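Local coordinates for NTF2 fold protein loop-helix-loop design NT-9 (Synthetic construct, PDB 6W90), which is a computationally designed protein with an NTF2 fold that holds a phospholipid, distearoyl-glycerophosphoethanolamine, in its pocket in the crystal, with no natural function assigned, at residues R18-Y21 / Q26-K29. Numbering follows the deposited sequence. Where two conformers were deposited one is given.
Sequences RLLY and QFKK. With 3PE (1,2-Distearoyl-sn-glycerophosphoethanolamine), chain B.
L20 lays one methyl, CD1, over the centre of the F27 ring, a CH-pi contact with the carbon 3.6 Å from the ring centroid and 13° off the ring normal. The two side chains run alongside each other and point the same way, and L20 CB also lies 3.9 Å from F27 CD1. In F27 the CG stands anti to the backbone N (chi1 168°), which carries the ring along the flank of L20 and on toward the lipid. L19 CB packs on F27 CB, 3.9 Å away, and lies off the edge of the ring, near its plane; L19 CD2 reaches the side chain of Q26, at the exposed margin of an otherwise buried contact. L19 CA and F27 CA are 5.1 Å apart, close because helices 6-22 and 24-35 are joined by a very short turn just beyond this pair. L20 and F27, both lining the lipid pocket, touch the bound phospholipid: L20 CD2 is 3.5 Å from C37 of one acyl chain, and F27 CZ is 3.7 Å from C2F, the last modelled carbon of the other. From helix 54-64, L58 and M61 pack on F27, while K28 forms a salt bridge with D59 of that helix. Cutting F27 back to an alanine is likely to leave L20 CD1 without its aromatic face and open a gap beside the acyl carbon C2F. No hydrogen bond links 18-21 to 26-29, so the two consecutive helices are joined here by apolar and CH-pi contacts, and the same greasy surface forms part of the wall around the lipid tails.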
# COMPACT_ATOMS: atom_id res chain seq x y z
N ARG A 18 -0.15 -11.21 -2.78
CA ARG A 18 0.25 -12.40 -3.51
C ARG A 18 0.78 -12.03 -4.88
O ARG A 18 1.78 -12.59 -5.34
CB ARG A 18 -0.92 -13.35 -3.67
CG ARG A 18 -0.49 -14.67 -4.33
CD ARG A 18 -1.68 -15.68 -4.39
NE ARG A 18 -2.49 -15.32 -5.55
CZ ARG A 18 -2.21 -15.72 -6.79
NH1 ARG A 18 -1.20 -16.56 -7.01
NH2 ARG A 18 -2.95 -15.30 -7.81
N LEU A 19 0.13 -11.10 -5.56
CA LEU A 19 0.59 -10.69 -6.88
C LEU A 19 1.98 -10.08 -6.81
O LEU A 19 2.81 -10.26 -7.71
CB LEU A 19 -0.36 -9.68 -7.49
CG LEU A 19 -1.67 -10.31 -7.93
CD1 LEU A 19 -2.59 -9.18 -8.44
CD2 LEU A 19 -1.53 -11.37 -8.99
N LEU A 20 2.21 -9.30 -5.78
CA LEU A 20 3.50 -8.66 -5.61
C LEU A 20 4.61 -9.70 -5.60
O LEU A 20 5.68 -9.48 -6.19
CB LEU A 20 3.47 -7.84 -4.33
CG LEU A 20 4.69 -6.98 -4.02
CD1 LEU A 20 4.86 -5.93 -5.05
CD2 LEU A 20 4.48 -6.40 -2.62
N TYR A 21 4.36 -10.87 -5.01
CA TYR A 21 5.38 -11.91 -4.90
C TYR A 21 5.40 -12.84 -6.10
O TYR A 21 6.46 -13.38 -6.44
CB TYR A 21 5.17 -12.71 -3.60
CG TYR A 21 5.71 -11.92 -2.46
CD1 TYR A 21 7.09 -11.79 -2.28
CD2 TYR A 21 4.88 -11.29 -1.57
CE1 TYR A 21 7.58 -11.04 -1.27
CE2 TYR A 21 5.38 -10.52 -0.58
CZ TYR A 21 6.74 -10.42 -0.43
OH TYR A 21 7.24 -9.65 0.58
N GLN A 26 1.81 -7.98 -13.12
CA GLN A 26 0.36 -7.95 -12.93
C GLN A 26 -0.02 -7.14 -11.69
O GLN A 26 -1.07 -6.49 -11.66
CB GLN A 26 -0.16 -9.38 -12.81
CG GLN A 26 -1.68 -9.51 -12.82
CD GLN A 26 -2.14 -10.98 -12.81
OE1 GLN A 26 -1.42 -11.88 -13.26
NE2 GLN A 26 -3.34 -11.21 -12.28
N PHE A 27 0.79 -7.22 -10.64
CA PHE A 27 0.58 -6.36 -9.48
C PHE A 27 0.50 -4.91 -9.93
O PHE A 27 -0.42 -4.18 -9.55
CB PHE A 27 1.72 -6.58 -8.45
CG PHE A 27 1.75 -5.54 -7.37
CD1 PHE A 27 0.91 -5.66 -6.28
CD2 PHE A 27 2.59 -4.45 -7.45
CE1 PHE A 27 0.90 -4.71 -5.27
CE2 PHE A 27 2.57 -3.45 -6.47
CZ PHE A 27 1.73 -3.59 -5.37
N LYS A 28 1.46 -4.47 -10.73
CA LYS A 28 1.50 -3.07 -11.11
C LYS A 28 0.33 -2.70 -12.01
O LYS A 28 -0.26 -1.63 -11.85
CB LYS A 28 2.83 -2.76 -11.79
CG LYS A 28 2.94 -1.37 -12.39
CD LYS A 28 4.38 -1.08 -12.68
CE LYS A 28 4.54 0.16 -13.49
NZ LYS A 28 5.99 0.46 -13.60
N LYS A 29 0.00 -3.56 -12.97
CA LYS A 29 -1.10 -3.27 -13.87
C LYS A 29 -2.41 -3.25 -13.10
O LYS A 29 -3.20 -2.31 -13.20
CB LYS A 29 -1.11 -4.31 -14.99
CG LYS A 29 -2.11 -4.05 -16.11
CD LYS A 29 -2.05 -5.14 -17.20
CE LYS A 29 -3.24 -5.04 -18.15
NZ LYS A 29 -4.54 -5.24 -17.43
P 3PE B . 8.27 0.51 11.27
N 3PE B . 5.82 4.03 12.17
O11 3PE B . 7.89 0.39 9.68
O12 3PE B . 7.80 -0.71 12.01
O13 3PE B . 7.42 1.79 11.91
O14 3PE B . 9.75 0.80 11.51
C11 3PE B . 6.04 1.64 12.13
C12 3PE B . 5.52 2.83 12.93
C1 3PE B . 8.31 1.42 8.83
C2 3PE B . 8.06 1.07 7.36
C3 3PE B . 6.67 0.43 7.30
O31 3PE B . 6.18 0.38 6.00
O32 3PE B . 7.79 -1.13 5.56
C31 3PE B . 6.91 -0.47 5.14
C32 3PE B . 6.55 -0.51 3.66
C33 3PE B . 7.11 -1.73 2.94
C34 3PE B . 6.08 -2.10 1.87
C35 3PE B . 6.66 -3.01 0.80
C36 3PE B . 5.97 -4.38 0.88
C37 3PE B . 4.57 -4.36 0.25
C38 3PE B . 3.48 -3.87 1.21
C39 3PE B . 2.13 -4.56 0.95
C3A 3PE B . 1.50 -4.12 -0.38
C3B 3PE B . 0.02 -4.51 -0.48
C3C 3PE B . -0.87 -3.29 -0.24
C3D 3PE B . -2.32 -3.56 -0.63
C3E 3PE B . -3.19 -2.38 -0.17
C3F 3PE B . -4.67 -2.79 -0.13
C3G 3PE B . -5.53 -1.63 0.41
C3H 3PE B . -6.82 -2.10 1.09
C3I 3PE B . -7.93 -2.48 0.10
O21 3PE B . 8.11 2.25 6.60
O22 3PE B . 9.86 1.57 5.33
C21 3PE B . 9.11 2.44 5.63
C22 3PE B . 9.21 3.83 4.96
C23 3PE B . 8.81 3.82 3.47
C24 3PE B . 7.30 3.69 3.26
C25 3PE B . 6.93 3.52 1.77
C26 3PE B . 5.53 2.90 1.71
C27 3PE B . 5.11 2.50 0.30
C28 3PE B . 3.75 1.79 0.32
C29 3PE B . 2.52 2.72 0.34
C2A 3PE B . 1.21 1.95 0.05
C2B 3PE B . 0.72 2.10 -1.39
C2C 3PE B . -0.28 0.99 -1.75
C2D 3PE B . -0.16 0.69 -3.24
C2E 3PE B . -1.26 -0.25 -3.73
C2F 3PE B . -0.87 -1.71 -3.50